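Local structure of transcriptional regulator, IclR family (5TJJ) at residues A12-V17 and L46-T51; S121-G126 and R130-V135; G147-A152 and A206-V211; V195-L200 and T226-I231. The protein probably acts as a DNA-binding transcription factor of the IclR family, joining a helix-turn-helix domain to a GAF-like C-terminal domain. All blocks are in the same frame, centred on the assembly; numbering follows the deposited sequence.

Contact 1 lies in the helix-turn-helix part of the chain and contacts 2, 3 and 4 in the IclR C-terminal part; the centre of contact 1 is about 36 Å from that of contact 3 and about 47 Å from that of contact 4. The other three all reach the same six-stranded antiparallel sheet. Contacts 3 and 4, with centres about 15 Å apart, share a charged link: R148 NH1 and E199 OE1 form a salt bridge of 2.7 Å. Contact 2 touches contact 4 by packing, I131 CD1 lying 3.6 Å from T226 CA. Glycerol, probably from the crystallisation liquor, hydrogen-bonds to I131 N and to T226 OG1.

Contact 1. Residues A12-V17 and L46-T51; sequences ALAARV and LRVLRT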
loop_
_atom_site.group_PDB
_atom_site.type_symbol
_atom_site.label_atom_id
_atom_site.label_comp_id
_atom_site.label_asym_id
_atom_site.label_seq_id
_atom_site.Cartn_x
_atom_site.Cartn_y
_atom_site.Cartn_z
ATOM N N ALA A 12 -0.974 -17.611 -7.896
ATOM C CA ALA A 12 0.471 -17.306 -7.910
ATOM C C ALA A 12 0.869 -16.498 -9.135
ATOM O O ALA A 12 1.719 -15.635 -9.045
ATOM C CB ALA A 12 1.300 -18.589 -7.839
ATOM N N LEU A 13 0.245 -16.784 -10.281
ATOM C CA LEU A 13 0.542 -16.082 -11.544
ATOM C C LEU A 13 -0.082 -14.682 -11.517
ATOM O O LEU A 13 0.521 -13.719 -11.962
ATOM C CB LEU A 13 0.038 -16.896 -12.750
ATOM C CG LEU A 13 0.188 -16.261 -14.146
ATOM C CD1 LEU A 13 1.649 -16.093 -14.511
ATOM C CD2 LEU A 13 -0.542 -17.078 -15.205
ATOM N N ALA A 14 -1.299 -14.574 -10.997
ATOM C CA ALA A 14 -1.927 -13.263 -10.804
ATOM C C ALA A 14 -0.985 -12.340 -10.017
ATOM O O ALA A 14 -0.727 -11.223 -10.434
ATOM C CB ALA A 14 -3.273 -13.402 -10.104
ATOM N N ALA A 15 -0.434 -12.856 -8.921
ATOM C CA ALA A 15 0.499 -12.102 -8.099
ATOM C C ALA A 15 1.750 -11.701 -8.866
ATOM O O ALA A 15 2.195 -10.563 -8.740
ATOM C CB ALA A 15 0.879 -12.897 -6.872
ATOM N N ARG A 16 2.318 -12.624 -9.647
ATOM C CA ARG A 16 3.508 -12.318 -10.456
ATOM C C ARG A 16 3.205 -11.238 -11.515
ATOM O O ARG A 16 4.024 -10.367 -11.784
ATOM C CB ARG A 16 4.073 -13.577 -11.150
ATOM C CG ARG A 16 4.784 -14.575 -10.248
ATOM C CD ARG A 16 5.239 -15.789 -11.065
ATOM N NE ARG A 16 6.447 -15.494 -11.851
ATOM C CZ ARG A 16 6.833 -16.091 -12.990
ATOM N NH1 ARG A 16 6.106 -17.045 -13.540
ATOM N NH2 ARG A 16 7.959 -15.720 -13.591
ATOM N N VAL A 17 2.022 -11.317 -12.123
ATOM C CA VAL A 17 1.582 -10.335 -13.099
ATOM C C VAL A 17 1.537 -8.953 -12.455
ATOM O O VAL A 17 2.066 -7.995 -13.018
ATOM C CB VAL A 17 0.221 -10.745 -13.696
ATOM C CG1 VAL A 17 -0.484 -9.578 -14.390
ATOM C CG2 VAL A 17 0.431 -11.890 -14.673
ATOM N N LEU A 46 -3.606 -14.489 -20.640
ATOM C CA LEU A 46 -4.767 -13.717 -21.044
ATOM C C LEU A 46 -5.900 -13.949 -20.053
ATOM O O LEU A 46 -6.478 -12.994 -19.546
ATOM C CB LEU A 46 -5.214 -14.037 -22.492
ATOM C CG LEU A 46 -6.231 -13.045 -23.085
ATOM C CD1 LEU A 46 -5.770 -11.584 -22.911
ATOM C CD2 LEU A 46 -6.573 -13.332 -24.542
ATOM N N ARG A 47 -6.167 -15.215 -19.753
ATOM C CA ARG A 47 -7.269 -15.558 -18.872
ATOM C C ARG A 47 -7.160 -14.887 -17.484
ATOM O O ARG A 47 -8.158 -14.391 -16.940
ATOM C CB ARG A 47 -7.356 -17.067 -18.673
ATOM C CG ARG A 47 -7.719 -17.896 -19.881
ATOM C CD ARG A 47 -7.943 -19.340 -19.439
ATOM N NE ARG A 47 -7.528 -20.334 -20.452
ATOM C CZ ARG A 47 -6.429 -21.110 -20.406
ATOM N NH1 ARG A 47 -5.545 -21.034 -19.394
ATOM N NH2 ARG A 47 -6.213 -21.972 -21.398
ATOM N N VAL A 48 -5.952 -14.873 -16.937
ATOM C CA VAL A 48 -5.687 -14.265 -15.641
ATOM C C VAL A 48 -5.837 -12.753 -15.700
ATOM O O VAL A 48 -6.550 -12.154 -14.885
ATOM C CB VAL A 48 -4.274 -14.658 -15.173
ATOM C CG1 VAL A 48 -3.782 -13.795 -14.014
ATOM C CG2 VAL A 48 -4.255 -16.147 -14.822
ATOM N N LEU A 49 -5.161 -12.147 -16.680
ATOM C CA LEU A 49 -5.290 -10.710 -16.959
ATOM C C LEU A 49 -6.728 -10.243 -17.113
ATOM O O LEU A 49 -7.136 -9.281 -16.484
ATOM C CB LEU A 49 -4.509 -10.327 -18.218
ATOM C CG LEU A 49 -2.990 -10.197 -18.029
ATOM C CD1 LEU A 49 -2.267 -10.221 -19.365
ATOM C CD2 LEU A 49 -2.658 -8.924 -17.285
ATOM N N ARG A 50 -7.494 -10.913 -17.959
ATOM C CA ARG A 50 -8.883 -10.523 -18.155
ATOM C C ARG A 50 -9.720 -10.734 -16.862
ATOM O O ARG A 50 -10.641 -9.978 -16.589
ATOM C CB ARG A 50 -9.495 -11.247 -19.371
ATOM C CG ARG A 50 -9.177 -10.581 -20.720
ATOM C CD ARG A 50 -9.646 -11.444 -21.904
ATOM N NE ARG A 50 -10.066 -10.726 -23.134
ATOM C CZ ARG A 50 -11.308 -10.681 -23.657
ATOM N NH1 ARG A 50 -12.338 -11.290 -23.063
ATOM N NH2 ARG A 50 -11.528 -10.006 -24.788
ATOM N N THR A 51 -9.383 -11.746 -16.066
ATOM C CA THR A 51 -10.068 -11.984 -14.792
ATOM C C THR A 51 -9.753 -10.851 -13.815
ATOM O O THR A 51 -10.671 -10.308 -13.185
ATOM C CB THR A 51 -9.676 -13.349 -14.200
ATOM O OG1 THR A 51 -9.926 -14.349 -15.179
ATOM C CG2 THR A 51 -10.475 -13.678 -12.967
#
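V48 meets segment 12-17 with both of its methyl groups, and this is where the two helices come closest. CG1 lies over the backbone of the facing helix, 3.7 Å from A14 CA, while CG2 reaches L13 CD2 at 3.8 Å. With CG1 anti to the backbone N (chi1 165°), the fork of V48 is turned so that one branch serves each neighbour. The small side chain of A14 allows the close approach, its CA being 6.2 Å from the CA of V48 although the segment axes stay 10.0 Å apart and cross at -72°. A second point of packing lies one turn further along segment 12-17, where V17 CG1 touches L49 CD2 at 3.7 Å, the two side chains running obliquely to one another. L38 of helix 31-38 also packs on L13 and V17, so a third helix of the domain joins the apolar seam.

Away from the seam the helices carry polar groups and partly meet the second subunit. R16 and R50 are exposed and take no part in the seam; R16 NH2 instead bonds to L38 O. On segment 46-51, T51 OG1 bonds to V8 N of the second subunit. No hydrogen bond joins the two segments, and all five touching residues are buried, which implies that the crossing is held by apolar packing, with polar groups such as R16 NH2 and T51 OG1 partnered outside it.

Contact 2. Residues S121-G126 and R130-V135; sequences SAEPPG and RIAVSV
The side chains of E123 and R130 cross at about a right angle, with the carboxylate laid against the aliphatic part of the arginine. E123 OE1 is 3.1 Å from R130 CD, and E123 CB and CG also touch that methylene, where the two chains cross. The guanidinium plane is turned 31° from the carboxylate plane, yet OE1 sits well out of it, 4.0 Å from R130 NE, with no N-H aimed at it. Opposite charges are therefore near without forming a salt bridge, and water 1 helps to span the gap: it donates to E123 OE1 (2.9 Å) and accepts a weak bond from R130 NH1. A bend in the arginine at chi3 (61°) swings its head toward the turn, where NH2 comes 3.2 Å from G126 O.

These residues lie in the loop that follows strand 115-122 of the antiparallel sheet in the GAF-like C-terminal domain; the chain loops round between the two segments, and the returning one runs 154° from the outgoing one, end to end. The other carboxylate oxygen, E123 OE2, faces the methyl of A132 at 3.6 Å. Nearer the strand the contact becomes apolar, V133 CG2 lying 3.7 Å from S121 CB. V133 holds CG1 beside its backbone N (chi1 -64°), which leaves CG2 as the branch presented to the serine. Both S121 and V133 rest in addition on V106 of the adjoining strand 104-110, and I131 O accepts a hydrogen bond from T104 OG1.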
loop_
_atom_site.group_PDB
_atom_site.type_symbol
_atom_site.label_atom_id
_atom_site.label_comp_id
_atom_site.label_asym_id
_atom_site.label_seq_id
_atom_site.Cartn_x
_atom_site.Cartn_y
_atom_site.Cartn_z
ATOM N N SER A 121 12.628 -3.251 18.639
ATOM C CA SER A 121 13.374 -4.458 18.960
ATOM C C SER A 121 12.433 -5.590 19.299
ATOM O O SER A 121 11.269 -5.383 19.543
ATOM C CB SER A 121 14.317 -4.238 20.151
ATOM O OG SER A 121 13.557 -4.073 21.332
ATOM N N ALA A 122 12.987 -6.791 19.298
ATOM C CA ALA A 122 12.288 -8.013 19.615
ATOM C C ALA A 122 13.269 -8.945 20.312
ATOM O O ALA A 122 14.264 -9.388 19.737
ATOM C CB ALA A 122 11.753 -8.638 18.368
ATOM N N GLU A 123 13.012 -9.185 21.587
ATOM C CA GLU A 123 13.814 -10.070 22.391
ATOM C C GLU A 123 13.363 -11.477 22.006
ATOM O O GLU A 123 12.219 -11.650 21.591
ATOM C CB GLU A 123 13.578 -9.784 23.878
ATOM C CG GLU A 123 13.998 -8.369 24.332
ATOM C CD GLU A 123 13.451 -7.922 25.714
ATOM O OE1 GLU A 123 12.521 -8.549 26.313
ATOM O OE2 GLU A 123 13.966 -6.901 26.232
ATOM N N PRO A 124 14.265 -12.473 22.085
ATOM C CA PRO A 124 13.842 -13.859 21.841
ATOM C C PRO A 124 12.876 -14.396 22.932
ATOM O O PRO A 124 12.898 -13.928 24.073
ATOM C CB PRO A 124 15.172 -14.648 21.813
ATOM C CG PRO A 124 16.106 -13.849 22.629
ATOM C CD PRO A 124 15.687 -12.399 22.475
ATOM N N PRO A 125 12.017 -15.357 22.563
ATOM C CA PRO A 125 10.971 -15.826 23.484
ATOM C C PRO A 125 11.512 -16.634 24.677
ATOM O O PRO A 125 12.634 -17.142 24.645
ATOM C CB PRO A 125 10.071 -16.701 22.592
ATOM C CG PRO A 125 10.972 -17.187 21.496
ATOM C CD PRO A 125 11.942 -16.033 21.256
ATOM N N GLY A 126 10.696 -16.729 25.718
ATOM C CA GLY A 126 11.030 -17.472 26.917
ATOM C C GLY A 126 11.465 -16.521 28.008
ATOM O O GLY A 126 11.487 -15.300 27.832
ATOM N N ARG A 130 18.485 -11.732 28.702
ATOM C CA ARG A 130 18.524 -11.316 27.317
ATOM C C ARG A 130 19.099 -9.920 27.241
ATOM O O ARG A 130 19.085 -9.186 28.203
ATOM C CB ARG A 130 17.120 -11.289 26.730
ATOM C CG ARG A 130 16.197 -10.297 27.432
ATOM C CD ARG A 130 14.758 -10.581 27.108
ATOM N NE ARG A 130 14.372 -11.906 27.549
ATOM C CZ ARG A 130 14.042 -12.203 28.796
ATOM N NH1 ARG A 130 14.013 -11.247 29.736
ATOM N NH2 ARG A 130 13.722 -13.461 29.101
ATOM N N ILE A 131 19.558 -9.568 26.059
ATOM C CA ILE A 131 20.112 -8.267 25.786
ATOM C C ILE A 131 18.953 -7.368 25.396
ATOM O O ILE A 131 18.205 -7.690 24.472
ATOM C CB ILE A 131 21.133 -8.344 24.639
ATOM C CG1 ILE A 131 22.271 -9.268 25.037
ATOM C CG2 ILE A 131 21.687 -6.975 24.308
ATOM C CD1 ILE A 131 23.060 -9.759 23.844
ATOM N N ALA A 132 18.804 -6.255 26.105
ATOM C CA ALA A 132 17.767 -5.282 25.816
ATOM C C ALA A 132 18.437 -3.993 25.336
ATOM O O ALA A 132 19.525 -3.646 25.808
ATOM C CB ALA A 132 16.931 -5.020 27.051
ATOM N N VAL A 133 17.757 -3.284 24.436
ATOM C CA VAL A 133 18.252 -2.047 23.838
ATOM C C VAL A 133 17.237 -0.952 24.042
ATOM O O VAL A 133 16.053 -1.209 24.207
ATOM C CB VAL A 133 18.486 -2.143 22.301
ATOM C CG1 VAL A 133 19.572 -3.130 21.977
ATOM C CG2 VAL A 133 17.220 -2.487 21.537
ATOM N N SER A 134 17.686 0.284 23.973
ATOM C CA SER A 134 16.766 1.405 24.105
ATOM C C SER A 134 16.295 1.868 22.724
ATOM O O SER A 134 17.068 2.454 21.935
ATOM C CB SER A 134 17.447 2.523 24.881
ATOM O OG SER A 134 18.205 1.956 25.946
ATOM N N VAL A 135 15.032 1.582 22.429
ATOM C CA VAL A 135 14.339 2.237 21.330
ATOM C C VAL A 135 14.502 3.764 21.501
ATOM O O VAL A 135 14.191 4.337 22.566
ATOM C CB VAL A 135 12.854 1.781 21.233
ATOM C CG1 VAL A 135 12.070 2.586 20.219
ATOM C CG2 VAL A 135 12.790 0.302 20.839
HETATM O O HOH W 1 12.844 -8.304 29.216
#

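Contact 3. Residues G147-A152 and A206-V211; sequences GRCFLA and AVAVPV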
loop_
_atom_site.group_PDB
_atom_site.type_symbol
_atom_site.label_atom_id
_atom_site.label_comp_id
_atom_site.label_asym_id
_atom_site.label_seq_id
_atom_site.Cartn_x
_atom_site.Cartn_y
_atom_site.Cartn_z
ATOM N N GLY A 147 25.976 0.192 10.957
ATOM C CA GLY A 147 26.537 1.355 10.304
ATOM C C GLY A 147 27.060 1.025 8.905
ATOM O O GLY A 147 26.653 1.625 7.906
ATOM N N ARG A 148 27.936 0.031 8.841
ATOM C CA ARG A 148 28.464 -0.454 7.573
ATOM C C ARG A 148 27.403 -0.892 6.544
ATOM O O ARG A 148 27.658 -0.824 5.332
ATOM C CB ARG A 148 29.387 -1.643 7.832
ATOM C CG ARG A 148 30.676 -1.281 8.529
ATOM C CD ARG A 148 31.738 -2.341 8.296
ATOM N NE ARG A 148 31.633 -3.425 9.257
ATOM C CZ ARG A 148 31.996 -3.349 10.529
ATOM N NH1 ARG A 148 32.523 -2.231 11.032
ATOM N NH2 ARG A 148 31.842 -4.411 11.295
ATOM N N CYS A 149 26.250 -1.379 7.005
ATOM C CA CYS A 149 25.192 -1.719 6.068
ATOM C C CYS A 149 24.551 -0.517 5.415
ATOM O O CYS A 149 24.099 -0.647 4.297
ATOM C CB CYS A 149 24.100 -2.565 6.694
ATOM S SG CYS A 149 24.604 -4.249 7.004
ATOM N N PHE A 150 24.488 0.628 6.101
ATOM C CA PHE A 150 23.997 1.875 5.480
ATOM C C PHE A 150 25.080 2.417 4.545
ATOM O O PHE A 150 24.830 2.613 3.350
ATOM C CB PHE A 150 23.628 2.939 6.519
ATOM C CG PHE A 150 22.412 2.619 7.365
ATOM C CD1 PHE A 150 21.140 2.753 6.860
ATOM C CD2 PHE A 150 22.549 2.260 8.704
ATOM C CE1 PHE A 150 20.014 2.499 7.647
ATOM C CE2 PHE A 150 21.427 2.008 9.504
ATOM C CZ PHE A 150 20.159 2.121 8.972
ATOM N N LEU A 151 26.286 2.600 5.076
ATOM C CA LEU A 151 27.374 3.245 4.341
ATOM C C LEU A 151 27.842 2.535 3.081
ATOM O O LEU A 151 28.088 3.173 2.074
ATOM C CB LEU A 151 28.590 3.436 5.221
ATOM C CG LEU A 151 28.747 4.750 5.962
ATOM C CD1 LEU A 151 30.115 4.747 6.629
ATOM C CD2 LEU A 151 28.651 5.928 5.011
ATOM N N ALA A 152 27.954 1.219 3.134
ATOM C CA ALA A 152 28.470 0.466 2.017
ATOM C C ALA A 152 27.685 0.709 0.719
ATOM O O ALA A 152 28.220 0.513 -0.407
ATOM C CB ALA A 152 28.482 -1.014 2.362
ATOM N N ALA A 206 27.301 -8.226 16.618
ATOM C CA ALA A 206 26.205 -7.775 15.745
ATOM C C ALA A 206 26.353 -8.375 14.351
ATOM O O ALA A 206 27.439 -8.467 13.822
ATOM C CB ALA A 206 26.154 -6.260 15.680
ATOM N N VAL A 207 25.234 -8.800 13.803
ATOM C CA VAL A 207 25.081 -9.254 12.436
ATOM C C VAL A 207 23.952 -8.404 11.864
ATOM O O VAL A 207 22.884 -8.288 12.491
ATOM C CB VAL A 207 24.639 -10.713 12.422
ATOM C CG1 VAL A 207 24.521 -11.219 10.998
ATOM C CG2 VAL A 207 25.597 -11.556 13.253
ATOM N N ALA A 208 24.180 -7.844 10.673
ATOM C CA ALA A 208 23.288 -6.880 10.093
ATOM C C ALA A 208 23.126 -7.068 8.598
ATOM O O ALA A 208 24.027 -7.491 7.902
ATOM C CB ALA A 208 23.816 -5.502 10.369
ATOM N N VAL A 209 21.966 -6.697 8.104
ATOM C CA VAL A 209 21.641 -6.835 6.708
ATOM C C VAL A 209 20.836 -5.622 6.306
ATOM O O VAL A 209 19.986 -5.177 7.074
ATOM C CB VAL A 209 20.821 -8.119 6.475
ATOM C CG1 VAL A 209 20.321 -8.219 5.024
ATOM C CG2 VAL A 209 21.690 -9.304 6.778
ATOM N N PRO A 210 21.095 -5.089 5.111
ATOM C CA PRO A 210 20.381 -3.903 4.639
ATOM C C PRO A 210 18.974 -4.208 4.126
ATOM O O PRO A 210 18.739 -5.317 3.640
ATOM C CB PRO A 210 21.254 -3.412 3.493
ATOM C CG PRO A 210 21.926 -4.636 2.978
ATOM C CD PRO A 210 22.189 -5.468 4.200
ATOM N N VAL A 211 18.056 -3.234 4.255
ATOM C CA VAL A 211 16.737 -3.290 3.580
ATOM C C VAL A 211 16.738 -2.215 2.506
ATOM O O VAL A 211 16.997 -1.053 2.813
ATOM C CB VAL A 211 15.568 -3.045 4.573
ATOM C CG1 VAL A 211 14.212 -2.972 3.891
ATOM C CG2 VAL A 211 15.556 -4.124 5.619
#
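Helix 144-151 packs on one face of the antiparallel sheet of the C-terminal domain, and C149 is the residue by which it touches strand 204-212. Its sulfur settles on the strand at the step from A208 to P210. The nearest atom is the carbonyl oxygen, A208 O, at 3.4 Å from C149 SG; the methyl of A208 follows, with CB 3.7 Å from the same sulfur, and the ring of P210 offers CD to it at 3.9 Å. With SG anti to its own carbonyl carbon (chi1 -73°), the thiol is carried to the strand and is met from three directions by backbone, methyl and proline ring. No hydrogen bond crosses between the segments, so the fit depends on these van der Waals contacts.

The backbones are correspondingly close. C149 CA and P210 CA are 5.5 Å apart, and the segment axes approach to 7.6 Å, running nearly side by side at 26°. Along the strand the side chains alternate: A208 points to the helix, whereas V207 and V209 point away from it and pack on V240 and L243 of helix 233-253, on the other face of the sheet. V221 of the neighbouring strand 218-227 touches both C149 and F150, extending the floor beneath the helix, while R148 extends toward the edge strand 194-197, where it forms a salt bridge with E199. All four touching residues are buried. A sheet with helices packed against both faces, here helix 144-151 on one and helix 233-253 on the other, is typical of the alpha/beta architecture of GAF-like domains.

Contact 4. Residues V195-L200 and T226-I231; sequences VSHGEL and TMTSVI
The imidazole of H197 stands beside the methyl ends of T228 and I231, on the antiparallel sheet of the GAF-like domain, near one end of strand 218-227. Strand 194-197 is an outermost strand of this sheet, and strand 204-212 separates it from strand 218-227, so the contact reaches across one intervening strand.

Between the two segments the interaction is purely van der Waals. T228 CG2 approaches H197 ND1 obliquely at 4.0 Å, placed there by a chi1 of -42° that sets this methyl anti to the backbone N. I231 CD1 comes to the ring edge instead, near the ring plane and 4.3 Å from H197 CE1. The two methyls, one from each residue, thus meet neighbouring atoms of one imidazole, and with only 115 Å² buried in total the packing is light. The CA atoms of H197 and T228 are 6.6 Å apart.

Polar groups are joined indirectly. S205, on the strand in between, has its OG hydrogen-bonded to both H197 ND1 and T228 OG1, so that one serine links the ring to the threonine hydroxyl although no hydrogen bond passes directly between the segments. Backbone bonding adds to this, S205 pairing with T226, and G203 with T228. G198, next to H197, has a positive phi of 69°, and its N lies 4.5 Å from T228 OG1.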
loop_
_atom_site.group_PDB
_atom_site.type_symbol
_atom_site.label_atom_id
_atom_site.label_comp_id
_atom_site.label_asym_id
_atom_site.label_seq_id
_atom_site.Cartn_x
_atom_site.Cartn_y
_atom_site.Cartn_z
ATOM N N VAL A 195 29.320 -8.004 10.056
ATOM C CA VAL A 195 29.469 -8.590 11.378
ATOM C C VAL A 195 30.455 -7.731 12.139
ATOM O O VAL A 195 31.468 -7.355 11.601
ATOM C CB VAL A 195 29.979 -10.044 11.319
ATOM C CG1 VAL A 195 30.138 -10.646 12.717
ATOM C CG2 VAL A 195 29.036 -10.907 10.491
ATOM N N SER A 196 30.154 -7.428 13.392
ATOM C CA SER A 196 31.054 -6.677 14.237
ATOM C C SER A 196 31.146 -7.389 15.566
ATOM O O SER A 196 30.151 -7.955 16.029
ATOM C CB SER A 196 30.557 -5.242 14.420
ATOM O OG SER A 196 29.355 -5.159 15.159
ATOM N N HIS A 197 32.341 -7.372 16.162
ATOM C CA HIS A 197 32.616 -8.018 17.457
ATOM C C HIS A 197 33.185 -6.988 18.424
ATOM O O HIS A 197 34.371 -6.676 18.420
ATOM C CB HIS A 197 33.612 -9.180 17.307
ATOM C CG HIS A 197 33.119 -10.304 16.444
ATOM N ND1 HIS A 197 31.990 -11.040 16.746
ATOM C CD2 HIS A 197 33.618 -10.828 15.297
ATOM C CE1 HIS A 197 31.808 -11.956 15.816
ATOM N NE2 HIS A 197 32.785 -11.855 14.928
ATOM N N GLY A 198 32.317 -6.457 19.257
ATOM C CA GLY A 198 32.723 -5.522 20.271
ATOM C C GLY A 198 33.178 -4.186 19.749
ATOM O O GLY A 198 34.042 -3.576 20.352
ATOM N N GLU A 199 32.574 -3.705 18.666
ATOM C CA GLU A 199 32.972 -2.427 18.066
ATOM C C GLU A 199 32.314 -1.238 18.747
ATOM O O GLU A 199 32.946 -0.201 18.870
ATOM C CB GLU A 199 32.743 -2.420 16.560
ATOM C CG GLU A 199 33.762 -3.288 15.821
ATOM C CD GLU A 199 33.503 -3.402 14.318
ATOM O OE1 GLU A 199 33.207 -2.368 13.657
ATOM O OE2 GLU A 199 33.605 -4.531 13.779
ATOM N N LEU A 200 31.079 -1.381 19.219
ATOM C CA LEU A 200 30.488 -0.363 20.113
ATOM C C LEU A 200 30.460 -0.746 21.588
ATOM O O LEU A 200 30.666 0.106 22.433
ATOM C CB LEU A 200 29.060 -0.018 19.708
ATOM C CG LEU A 200 28.891 0.761 18.418
ATOM C CD1 LEU A 200 27.406 1.042 18.254
ATOM C CD2 LEU A 200 29.706 2.045 18.370
ATOM N N THR A 226 24.061 -10.366 19.991
ATOM C CA THR A 226 24.341 -11.446 20.914
ATOM C C THR A 226 25.661 -11.175 21.649
ATOM O O THR A 226 26.411 -10.262 21.294
ATOM C CB THR A 226 24.348 -12.826 20.204
ATOM O OG1 THR A 226 24.444 -13.858 21.189
ATOM C CG2 THR A 226 25.480 -12.997 19.185
HETATM N N MSE A 227 25.931 -11.981 22.660
HETATM C CA MSE A 227 27.175 -11.913 23.403
HETATM C C MSE A 227 28.234 -12.623 22.618
HETATM O O MSE A 227 28.029 -13.738 22.156
HETATM C CB MSE A 227 27.060 -12.614 24.740
HETATM C CG MSE A 227 25.999 -11.915 25.578
HETATM SE SE MSE A 227 26.116 -12.467 27.470
HETATM C CE MSE A 227 25.147 -14.201 27.462
ATOM N N THR A 228 29.379 -11.977 22.467
ATOM C CA THR A 228 30.498 -12.534 21.712
ATOM C C THR A 228 31.021 -13.808 22.342
ATOM O O THR A 228 31.351 -14.738 21.634
ATOM C CB THR A 228 31.673 -11.548 21.658
ATOM O OG1 THR A 228 31.182 -10.232 21.415
ATOM C CG2 THR A 228 32.644 -11.919 20.565
ATOM N N SER A 229 31.095 -13.829 23.672
ATOM C CA SER A 229 31.778 -14.894 24.372
ATOM C C SER A 229 31.054 -16.237 24.299
ATOM O O SER A 229 31.634 -17.252 24.675
ATOM C CB SER A 229 32.007 -14.503 25.835
ATOM O OG SER A 229 30.789 -14.391 26.544
ATOM N N VAL A 230 29.790 -16.250 23.865
ATOM C CA VAL A 230 29.035 -17.494 23.751
ATOM C C VAL A 230 28.577 -17.821 22.339
ATOM O O VAL A 230 27.918 -18.816 22.150
ATOM C CB VAL A 230 27.814 -17.560 24.730
ATOM C CG1 VAL A 230 28.263 -17.402 26.185
ATOM C CG2 VAL A 230 26.714 -16.578 24.349
ATOM N N ILE A 231 28.936 -17.016 21.357
ATOM C CA ILE A 231 28.749 -17.370 19.958
ATOM C C ILE A 231 29.461 -18.689 19.616
ATOM O O ILE A 231 30.593 -18.908 20.023
ATOM C CB ILE A 231 29.292 -16.256 19.023
ATOM C CG1 ILE A 231 28.339 -15.085 19.009
ATOM C CG2 ILE A 231 29.479 -16.759 17.584
ATOM C CD1 ILE A 231 28.855 -13.903 18.202
#